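Local coordinates for vascular protein tyrosine phosphatase 1 (Rattus norvegicus, PDB 3I36) that probably removes phosphate from phosphotyrosine residues of target proteins, acting through the catalytic domain of a receptor-type transmembrane tyrosine phosphatase, at residues A[60-63]-A[64-68]; A[128-131]-A[132-136]; A[296-299]-A[300-304]. All coordinates share one frame; numbering follows the deposited sequence.

Contact 1: residues A[60-63]-A[64-68]; sequences LPKY and AAEIA
K62 and Y63 lead into a short, weakly bonded helical turn, where E66 N bonds Y63 O at 3.0 Å and makes a weak second bond to K62 O; I67 N reaches back to Y63 O, also weakly. The donor on E66 stands well above the carbonyl plane of Y63, 65° out of it, as suits a tight turn more than a regular helix. Above this turn the side chains of K62 and E66 meet. With its CG beside its own backbone N (chi1 -71°), E66 lays CG over K62 O at 3.3 Å and then extends, so that OE2 comes to lie 3.2 Å from K62 CE. The lysine bends in its outer half, and K62 NZ makes a long salt bridge of 3.9 Å to E66 OE2. The turn leads toward the phosphotyrosine-recognition loop, with its NxxKNRY motif: N70 and N74 of that motif donate from their side-chain amides to A64 O and A65 O. The other carboxylate oxygen of E66 turns to a water: K62 N donates to this water at 2.7 Å, and the water returns a weak bond to E66 OE1. E66 OE1 also sits at the edge of the Y63 ring, near its plane, 4.0 Å from Y63 CD1. P61 CB lies over the rim of one face of this ring. On the entry side, the carboxylate of D83 receives the backbone N-H groups of both Y63 and A64, while A64 and A65 press against Y99 of strand 99-100.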
ATOM      1  N   LEU A  60      13.309  14.733  -1.698  1.00 12.57           N
ATOM      2  CA  LEU A  60      14.141  13.556  -1.491  1.00 12.55           C
ATOM      3  C   LEU A  60      14.564  13.067  -2.861  1.00 15.40           C
ATOM      4  O   LEU A  60      13.725  12.962  -3.755  1.00 16.51           O
ATOM      5  CB  LEU A  60      13.373  12.450  -0.780  1.00 13.81           C
ATOM      6  CG  LEU A  60      13.132  12.699   0.710  1.00 11.96           C
ATOM      7  CD1 LEU A  60      12.063  11.734   1.205  1.00 13.42           C
ATOM      8  CD2 LEU A  60      14.437  12.495   1.460  1.00 15.21           C
ATOM      9  N   PRO A  61      15.865  12.797  -3.036  1.00 19.24           N
ATOM     10  CA  PRO A  61      16.379  12.324  -4.324  1.00 20.17           C
ATOM     11  C   PRO A  61      15.659  11.062  -4.782  1.00 14.48           C
ATOM     12  O   PRO A  61      15.301  10.210  -3.964  1.00 12.88           O
ATOM     13  CB  PRO A  61      17.845  12.016  -4.017  1.00 21.71           C
ATOM     14  CG  PRO A  61      18.191  12.961  -2.933  1.00 22.52           C
ATOM     15  CD  PRO A  61      16.951  13.122  -2.094  1.00 18.04           C
ATOM     16  N   LYS A  62      15.443  10.965  -6.090  1.00 13.59           N
ATOM     17  CA  LYS A  62      14.823   9.803  -6.704  1.00 16.81           C
ATOM     18  C   LYS A  62      15.690   9.462  -7.900  1.00 14.03           C
ATOM     19  O   LYS A  62      15.185   9.270  -9.007  1.00 16.73           O
ATOM     20  CB  LYS A  62      13.420  10.142  -7.218  1.00 21.07           C
ATOM     21  CG  LYS A  62      12.640  11.112  -6.368  1.00 35.73           C
ATOM     22  CD  LYS A  62      11.590  11.849  -7.179  1.00 26.31           C
ATOM     23  CE  LYS A  62      12.222  12.927  -8.027  1.00 32.31           C
ATOM     24  NZ  LYS A  62      11.312  14.078  -8.130  1.00 35.35           N
ATOM     25  N   TYR A  63      16.995   9.393  -7.684  1.00 14.04           N
ATOM     26  CA  TYR A  63      17.924   9.208  -8.786  1.00 13.52           C
ATOM     27  C   TYR A  63      17.745   7.865  -9.485  1.00 12.95           C
ATOM     28  O   TYR A  63      17.751   7.805 -10.703  1.00 16.75           O
ATOM     29  CB  TYR A  63      19.365   9.354  -8.306  1.00 21.88           C
ATOM     30  CG  TYR A  63      19.656  10.740  -7.799  1.00 31.77           C
ATOM     31  CD1 TYR A  63      19.094  11.848  -8.420  1.00 40.64           C
ATOM     32  CD2 TYR A  63      20.490  10.949  -6.709  1.00 32.98           C
ATOM     33  CE1 TYR A  63      19.347  13.126  -7.969  1.00 47.43           C
ATOM     34  CE2 TYR A  63      20.752  12.227  -6.248  1.00 37.10           C
ATOM     35  CZ  TYR A  63      20.176  13.313  -6.884  1.00 44.19           C
ATOM     36  OH  TYR A  63      20.421  14.594  -6.438  1.00 45.22           O
ATOM     37  N   ALA A  64      17.603   6.782  -8.722  1.00 13.70           N
ATOM     38  CA  ALA A  64      17.505   5.470  -9.356  1.00 19.01           C
ATOM     39  C   ALA A  64      16.286   5.448 -10.273  1.00 16.78           C
ATOM     40  O   ALA A  64      16.348   4.970 -11.402  1.00 15.89           O
ATOM     41  CB  ALA A  64      17.418   4.352  -8.312  1.00 11.04           C
ATOM     42  N   ALA A  65      15.179   5.987  -9.779  1.00 13.53           N
ATOM     43  CA  ALA A  65      13.933   6.030 -10.544  1.00 14.60           C
ATOM     44  C   ALA A  65      14.073   6.808 -11.839  1.00 17.01           C
ATOM     45  O   ALA A  65      13.295   6.605 -12.761  1.00 14.51           O
ATOM     46  CB  ALA A  65      12.819   6.633  -9.716  1.00 11.77           C
ATOM     47  N   GLU A  66      15.047   7.711 -11.890  1.00 14.90           N
ATOM     48  CA  GLU A  66      15.214   8.605 -13.031  1.00 18.80           C
ATOM     49  C   GLU A  66      16.281   8.118 -14.005  1.00 23.71           C
ATOM     50  O   GLU A  66      16.465   8.696 -15.084  1.00 22.37           O
ATOM     51  CB  GLU A  66      15.528  10.022 -12.540  1.00 20.57           C
ATOM     52  CG  GLU A  66      14.330  10.690 -11.892  1.00 26.28           C
ATOM     53  CD  GLU A  66      14.683  11.956 -11.121  1.00 34.12           C
ATOM     54  OE1 GLU A  66      15.876  12.172 -10.826  1.00 30.93           O
ATOM     55  OE2 GLU A  66      13.754  12.726 -10.797  1.00 36.83           O
ATOM     56  N   ILE A  67      16.988   7.059 -13.633  1.00 18.37           N
ATOM     57  CA  ILE A  67      17.956   6.477 -14.551  1.00 19.36           C
ATOM     58  C   ILE A  67      17.228   6.025 -15.809  1.00 17.68           C
ATOM     59  O   ILE A  67      16.138   5.463 -15.733  1.00 16.87           O
ATOM     60  CB  ILE A  67      18.726   5.300 -13.912  1.00 17.49           C
ATOM     61  CG1 ILE A  67      19.551   5.812 -12.725  1.00 21.19           C
ATOM     62  CG2 ILE A  67      19.630   4.629 -14.943  1.00 20.24           C
ATOM     63  CD1 ILE A  67      20.277   4.728 -11.981  1.00 19.76           C
ATOM     64  N   ALA A  68      17.824   6.294 -16.966  1.00 15.49           N
ATOM     65  CA  ALA A  68      17.176   6.020 -18.241  1.00 20.13           C
ATOM     66  C   ALA A  68      16.595   4.613 -18.274  1.00 21.73           C
ATOM     67  O   ALA A  68      15.438   4.414 -18.645  1.00 19.06           O
ATOM     68  CB  ALA A  68      18.166   6.229 -19.403  1.00 20.17           C
TER
HETATM   69  O   HOH W   1      16.072  13.065  -7.637  1.00 23.53           O

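Contact 2: residues A[128-131]-A[132-136]; sequences FWRM and VWEKN
The C-terminal turns of helix 125-134 carry this contact, in which F128 and W129 pack on V132 while R130 pairs with E134. Straight backbone bonds bind the turns, from V132 N to F128 O (2.9 Å) and from E134 N to R130 O (2.7 Å), with W133 and K135 continuing the pattern. V132 spreads its two methyls between the aromatic neighbours: CG1, anti to the backbone N (chi1 161°), meets W129 CE3 at 3.8 Å, and CG2 meets F128 CE2 at 3.9 Å. W129, alongside V132, stacks on Y166, bonds Y157 O through NE1 and rests on strands 169-178 and 182-191 together with W133, whose indole meets the ring of H198 with the planes about 15° apart, whereas F128 touches T117 of strand 114-117. On the polar flank R130 and E134 run side by side, their guanidinium and carboxylate planes 80° apart. E134 OE2 touches the aliphatic part of the arginine, 3.0 Å from R130 CG, and its salt bridge to R130 NH2 is long, at 4.0 Å. Both groups find firmer partners in S90, whose OG bonds E134 OE2 and whose carbonyl takes R130 NH2; R130 NH1 goes to D127 and D97 O. M131 crosses K135 at about a right angle, CG to CG 4.0 Å, and K135 then sends NZ to K88 O. N136 N bonds W133 O at 3.2 Å and V137 N bonds V132 O; with the positive phi of N136, the C-prime residue, these two bonds define a Schellman motif, a classic way of ending an alpha-helix.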
ATOM      1  N   PHE A 128       8.533  -7.524 -10.103  1.00 13.06           N
ATOM      2  CA  PHE A 128       7.539  -7.543  -9.054  1.00 11.59           C
ATOM      3  C   PHE A 128       7.657  -8.813  -8.230  1.00 12.14           C
ATOM      4  O   PHE A 128       7.740  -8.764  -7.001  1.00 13.15           O
ATOM      5  CB  PHE A 128       6.149  -7.449  -9.664  1.00 13.16           C
ATOM      6  CG  PHE A 128       5.052  -7.444  -8.664  1.00 12.85           C
ATOM      7  CD1 PHE A 128       4.611  -6.256  -8.100  1.00 12.51           C
ATOM      8  CD2 PHE A 128       4.440  -8.629  -8.289  1.00 12.75           C
ATOM      9  CE1 PHE A 128       3.564  -6.254  -7.178  1.00 13.84           C
ATOM     10  CE2 PHE A 128       3.410  -8.634  -7.365  1.00 11.42           C
ATOM     11  CZ  PHE A 128       2.974  -7.442  -6.807  1.00 14.50           C
ATOM     12  N   TRP A 129       7.659  -9.956  -8.899  1.00 12.62           N
ATOM     13  CA  TRP A 129       7.762 -11.217  -8.179  1.00 13.70           C
ATOM     14  C   TRP A 129       9.123 -11.406  -7.531  1.00 15.05           C
ATOM     15  O   TRP A 129       9.241 -12.047  -6.488  1.00 13.78           O
ATOM     16  CB  TRP A 129       7.393 -12.389  -9.075  1.00 12.97           C
ATOM     17  CG  TRP A 129       5.931 -12.417  -9.295  1.00 13.58           C
ATOM     18  CD1 TRP A 129       5.260 -12.030 -10.415  1.00 12.71           C
ATOM     19  CD2 TRP A 129       4.942 -12.784  -8.332  1.00 14.82           C
ATOM     20  NE1 TRP A 129       3.903 -12.169 -10.223  1.00 14.00           N
ATOM     21  CE2 TRP A 129       3.681 -12.630  -8.951  1.00 14.68           C
ATOM     22  CE3 TRP A 129       4.997 -13.242  -7.009  1.00 16.08           C
ATOM     23  CZ2 TRP A 129       2.488 -12.917  -8.291  1.00 13.53           C
ATOM     24  CZ3 TRP A 129       3.808 -13.520  -6.350  1.00 18.63           C
ATOM     25  CH2 TRP A 129       2.571 -13.362  -6.994  1.00 13.40           C
ATOM     26  N   ARG A 130      10.148 -10.825  -8.129  1.00 12.45           N
ATOM     27  CA  ARG A 130      11.474 -10.909  -7.544  1.00 14.18           C
ATOM     28  C   ARG A 130      11.466 -10.139  -6.226  1.00 11.37           C
ATOM     29  O   ARG A 130      12.056 -10.566  -5.243  1.00 13.28           O
ATOM     30  CB  ARG A 130      12.537 -10.370  -8.502  1.00 14.61           C
ATOM     31  CG  ARG A 130      13.955 -10.714  -8.075  1.00 21.36           C
ATOM     32  CD  ARG A 130      14.926 -10.659  -9.250  1.00 19.87           C
ATOM     33  NE  ARG A 130      14.779  -9.433 -10.013  1.00 21.72           N
ATOM     34  CZ  ARG A 130      15.615  -8.405  -9.944  1.00 24.43           C
ATOM     35  NH1 ARG A 130      15.392  -7.326 -10.675  1.00 23.63           N
ATOM     36  NH2 ARG A 130      16.661  -8.457  -9.141  1.00 29.48           N
ATOM     37  N   MET A 131      10.750  -9.024  -6.198  1.00  9.80           N
ATOM     38  CA  MET A 131      10.638  -8.249  -4.970  1.00  8.44           C
ATOM     39  C   MET A 131       9.850  -9.056  -3.954  1.00 11.96           C
ATOM     40  O   MET A 131      10.219  -9.155  -2.786  1.00 15.53           O
ATOM     41  CB  MET A 131       9.899  -6.957  -5.227  1.00 12.94           C
ATOM     42  CG  MET A 131       9.651  -6.193  -3.945  1.00 14.37           C
ATOM     43  SD  MET A 131       9.092  -4.518  -4.250  1.00 12.49           S
ATOM     44  CE  MET A 131       7.439  -4.780  -4.868  1.00 10.57           C
ATOM     45  N   VAL A 132       8.737  -9.615  -4.409  1.00 12.14           N
ATOM     46  CA  VAL A 132       7.917 -10.441  -3.546  1.00 12.82           C
ATOM     47  C   VAL A 132       8.788 -11.509  -2.927  1.00 15.14           C
ATOM     48  O   VAL A 132       8.738 -11.737  -1.724  1.00 13.48           O
ATOM     49  CB  VAL A 132       6.771 -11.113  -4.322  1.00 11.66           C
ATOM     50  CG1 VAL A 132       6.218 -12.315  -3.528  1.00 14.68           C
ATOM     51  CG2 VAL A 132       5.671 -10.102  -4.588  1.00 11.19           C
ATOM     52  N   TRP A 133       9.598 -12.162  -3.752  1.00 15.04           N
ATOM     53  CA  TRP A 133      10.424 -13.252  -3.251  1.00 13.70           C
ATOM     54  C   TRP A 133      11.532 -12.746  -2.341  1.00 15.23           C
ATOM     55  O   TRP A 133      11.673 -13.174  -1.192  1.00 13.81           O
ATOM     56  CB  TRP A 133      11.067 -14.051  -4.376  1.00 11.65           C
ATOM     57  CG  TRP A 133      11.879 -15.119  -3.763  1.00 15.47           C
ATOM     58  CD1 TRP A 133      13.234 -15.138  -3.587  1.00 17.09           C
ATOM     59  CD2 TRP A 133      11.371 -16.288  -3.115  1.00 12.49           C
ATOM     60  NE1 TRP A 133      13.604 -16.281  -2.908  1.00 13.15           N
ATOM     61  CE2 TRP A 133      12.474 -16.997  -2.604  1.00 13.68           C
ATOM     62  CE3 TRP A 133      10.084 -16.810  -2.939  1.00 13.15           C
ATOM     63  CZ2 TRP A 133      12.332 -18.210  -1.933  1.00 14.48           C
ATOM     64  CZ3 TRP A 133       9.941 -18.018  -2.266  1.00 18.58           C
ATOM     65  CH2 TRP A 133      11.062 -18.703  -1.771  1.00 14.80           C
ATOM     66  N   GLU A 134      12.328 -11.824  -2.858  1.00 13.00           N
ATOM     67  CA  GLU A 134      13.517 -11.399  -2.142  1.00 16.46           C
ATOM     68  C   GLU A 134      13.195 -10.663  -0.865  1.00 13.05           C
ATOM     69  O   GLU A 134      13.988 -10.655   0.064  1.00 12.09           O
ATOM     70  CB  GLU A 134      14.385 -10.522  -3.034  1.00 14.75           C
ATOM     71  CG  GLU A 134      14.948 -11.302  -4.205  1.00 16.35           C
ATOM     72  CD  GLU A 134      15.783 -10.442  -5.113  1.00 17.17           C
ATOM     73  OE1 GLU A 134      15.967  -9.241  -4.808  1.00 17.84           O
ATOM     74  OE2 GLU A 134      16.251 -10.982  -6.129  1.00 18.76           O
ATOM     75  N   LYS A 135      12.042 -10.017  -0.832  1.00  8.66           N
ATOM     76  CA  LYS A 135      11.726  -9.200   0.326  1.00 12.41           C
ATOM     77  C   LYS A 135      10.776  -9.903   1.284  1.00 13.77           C
ATOM     78  O   LYS A 135      10.265  -9.288   2.206  1.00 13.00           O
ATOM     79  CB  LYS A 135      11.187  -7.839  -0.091  1.00 10.54           C
ATOM     80  CG  LYS A 135      12.134  -7.083  -1.000  1.00 15.55           C
ATOM     81  CD  LYS A 135      13.565  -7.050  -0.433  1.00 16.52           C
ATOM     82  CE  LYS A 135      14.483  -6.212  -1.332  1.00 19.28           C
ATOM     83  NZ  LYS A 135      15.928  -6.351  -0.992  1.00 13.71           N
ATOM     84  N   ASN A 136      10.563 -11.196   1.069  1.00 15.23           N
ATOM     85  CA  ASN A 136       9.903 -12.010   2.074  1.00 15.74           C
ATOM     86  C   ASN A 136       8.434 -11.643   2.206  1.00 18.65           C
ATOM     87  O   ASN A 136       7.875 -11.674   3.297  1.00 15.34           O
ATOM     88  CB  ASN A 136      10.608 -11.828   3.423  1.00 19.11           C
ATOM     89  CG  ASN A 136      10.298 -12.938   4.391  1.00 24.49           C
ATOM     90  OD1 ASN A 136      10.182 -14.087   3.991  1.00 22.09           O
ATOM     91  ND2 ASN A 136      10.155 -12.598   5.677  1.00 28.36           N
TER

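Contact 3: residues A[296-299]-A[300-304]; sequences LNQC and VLDII
An i to i+4 side-chain pair, Q298 with D302, marks this contact within helix 290-305, the last helix of the phosphatase domain. Q298 NE2 donates to D302 OD1 at 2.9 Å with an N-H...O angle of 155°. The acceptor lies in the plane of the glutamine amide, but the bond reaches the carboxylate on its syn side from 35° out of the carboxylate plane. The glutamine starts off opposite its backbone N and then folds at chi2 (64°), which swings NE2 along the helix toward the aspartate. D302 is held from two directions, because OD2 accepts a bond from T217 OG1 in a neighbouring loop. A leucine in place of Q298 would probably leave D302 OD1 without its amide donor and the carboxylate fixed chiefly through T217. The buried side of the helix packs against helices 28-53, 249-267 and 272-280 in the helical layer on one side of the central sheet. L296 fits among A256, I257 and V276, and C299 and I303 face I257 and I261. Backbone bonds of regular length run through the helix, from V300 N to L296 O (2.9 Å) and from I303 N to C299 O (2.8 Å), the latter nearly in line with the carbonyl. I303 also lays its CG1 branch against the same carbonyl, 3.1 Å from C299 O. V300 CG2 does likewise at L296 O, 3.4 Å away, and L301 CD2 comes within 3.7 Å of Q298 NE2, beside the polar pair.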
ATOM      1  N   LEU A 296      -9.523   9.064   5.693  1.00 16.11           N
ATOM      2  CA  LEU A 296      -8.757   8.482   6.799  1.00 15.84           C
ATOM      3  C   LEU A 296      -9.323   8.952   8.098  1.00 16.40           C
ATOM      4  O   LEU A 296      -9.493   8.195   9.052  1.00 19.66           O
ATOM      5  CB  LEU A 296      -7.315   8.963   6.773  1.00 22.41           C
ATOM      6  CG  LEU A 296      -6.404   8.250   5.819  1.00 14.09           C
ATOM      7  CD1 LEU A 296      -5.012   8.824   5.988  1.00 13.53           C
ATOM      8  CD2 LEU A 296      -6.458   6.766   6.157  1.00 11.78           C
ATOM      9  N   ASN A 297      -9.594  10.243   8.143  1.00 17.80           N
ATOM     10  CA  ASN A 297     -10.150  10.794   9.347  1.00 19.63           C
ATOM     11  C   ASN A 297     -11.521  10.198   9.582  1.00 18.68           C
ATOM     12  O   ASN A 297     -11.889   9.918  10.717  1.00 19.31           O
ATOM     13  CB  ASN A 297     -10.166  12.303   9.248  1.00 12.25           C
ATOM     14  CG  ASN A 297      -8.792  12.877   9.432  1.00 14.46           C
ATOM     15  OD1 ASN A 297      -8.037  13.062   8.468  1.00 19.30           O
ATOM     16  ND2 ASN A 297      -8.435  13.120  10.681  1.00 14.53           N
ATOM     17  N   GLN A 298     -12.271   9.985   8.505  1.00 16.07           N
ATOM     18  CA  GLN A 298     -13.566   9.320   8.642  1.00 20.70           C
ATOM     19  C   GLN A 298     -13.386   7.919   9.226  1.00 20.40           C
ATOM     20  O   GLN A 298     -14.157   7.470  10.086  1.00 15.69           O
ATOM     21  CB  GLN A 298     -14.278   9.227   7.294  1.00 21.02           C
ATOM     22  CG  GLN A 298     -15.727   8.747   7.427  1.00 20.60           C
ATOM     23  CD  GLN A 298     -16.569   9.738   8.199  1.00 26.56           C
ATOM     24  OE1 GLN A 298     -16.672  10.901   7.807  1.00 21.53           O
ATOM     25  NE2 GLN A 298     -17.176   9.287   9.303  1.00 22.63           N
ATOM     26  N   CYS A 299     -12.363   7.223   8.745  1.00 20.89           N
ATOM     27  CA  CYS A 299     -12.043   5.897   9.256  1.00 21.40           C
ATOM     28  C   CYS A 299     -11.833   5.945  10.758  1.00 23.41           C
ATOM     29  O   CYS A 299     -12.441   5.179  11.499  1.00 20.96           O
ATOM     30  CB  CYS A 299     -10.805   5.334   8.558  1.00 16.28           C
ATOM     31  SG  CYS A 299     -11.144   4.780   6.902  1.00 22.01           S
ATOM     32  N   VAL A 300     -10.980   6.860  11.201  1.00 22.40           N
ATOM     33  CA  VAL A 300     -10.722   7.032  12.618  1.00 20.19           C
ATOM     34  C   VAL A 300     -12.009   7.298  13.369  1.00 16.76           C
ATOM     35  O   VAL A 300     -12.254   6.712  14.420  1.00 23.97           O
ATOM     36  CB  VAL A 300      -9.738   8.187  12.888  1.00 20.67           C
ATOM     37  CG1 VAL A 300      -9.608   8.428  14.381  1.00 23.71           C
ATOM     38  CG2 VAL A 300      -8.384   7.875  12.273  1.00 17.36           C
ATOM     39  N   LEU A 301     -12.836   8.190  12.834  1.00 17.88           N
ATOM     40  CA  LEU A 301     -14.076   8.545  13.510  1.00 21.17           C
ATOM     41  C   LEU A 301     -14.963   7.320  13.646  1.00 24.02           C
ATOM     42  O   LEU A 301     -15.526   7.047  14.712  1.00 21.89           O
ATOM     43  CB  LEU A 301     -14.805   9.650  12.744  1.00 19.16           C
ATOM     44  CG  LEU A 301     -16.044  10.217  13.423  1.00 21.91           C
ATOM     45  CD1 LEU A 301     -15.638  10.940  14.692  1.00 26.63           C
ATOM     46  CD2 LEU A 301     -16.797  11.151  12.461  1.00 21.43           C
ATOM     47  N   ASP A 302     -15.080   6.573  12.558  1.00 22.09           N
ATOM     48  CA  ASP A 302     -15.938   5.399  12.541  1.00 22.24           C
ATOM     49  C   ASP A 302     -15.431   4.317  13.492  1.00 25.15           C
ATOM     50  O   ASP A 302     -16.218   3.653  14.163  1.00 24.51           O
ATOM     51  CB  ASP A 302     -16.058   4.858  11.119  1.00 25.21           C
ATOM     52  CG  ASP A 302     -16.778   5.826  10.198  1.00 21.57           C
ATOM     53  OD1 ASP A 302     -17.365   6.798  10.711  1.00 21.69           O
ATOM     54  OD2 ASP A 302     -16.764   5.616   8.970  1.00 20.00           O
ATOM     55  N   ILE A 303     -14.115   4.153  13.550  1.00 24.71           N
ATOM     56  CA  ILE A 303     -13.511   3.169  14.432  1.00 27.25           C
ATOM     57  C   ILE A 303     -13.779   3.535  15.879  1.00 30.75           C
ATOM     58  O   ILE A 303     -14.199   2.703  16.678  1.00 31.59           O
ATOM     59  CB  ILE A 303     -11.998   3.091  14.196  1.00 25.48           C
ATOM     60  CG1 ILE A 303     -11.730   2.484  12.824  1.00 20.56           C
ATOM     61  CG2 ILE A 303     -11.319   2.298  15.312  1.00 25.66           C
ATOM     62  CD1 ILE A 303     -10.317   2.607  12.360  1.00 19.19           C
ATOM     63  N   ILE A 304     -13.538   4.798  16.202  1.00 32.67           N
ATOM     64  CA  ILE A 304     -13.790   5.316  17.535  1.00 31.52           C
ATOM     65  C   ILE A 304     -15.264   5.177  17.916  1.00 37.98           C
ATOM     66  O   ILE A 304     -15.595   4.688  18.995  1.00 41.15           O
ATOM     67  CB  ILE A 304     -13.357   6.787  17.617  1.00 28.94           C
ATOM     68  CG1 ILE A 304     -11.827   6.865  17.639  1.00 29.37           C
ATOM     69  CG2 ILE A 304     -13.953   7.458  18.838  1.00 34.25           C
ATOM     70  CD1 ILE A 304     -11.277   8.259  17.410  1.00 31.67           C
TER

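The three contacts follow one another along the chain and nowhere touch. Contact 1 and contact 2 are nearest neighbours, with centres 21 Å apart and nearest atoms about 12 Å apart. Contact 3 lies across the centre of the chain from both, its centre 36 Å from that of contact 1 and 33 Å from that of contact 2. Each lies at some distance from the probable phosphate-binding loop: between side chains, K62 is about 11 Å from V248, F128 about 10 Å from G247 and about 11 Å from C244, the probable phosphocysteine nucleophile, and L296 about 9 Å from G249. None of the three reaches the loop itself.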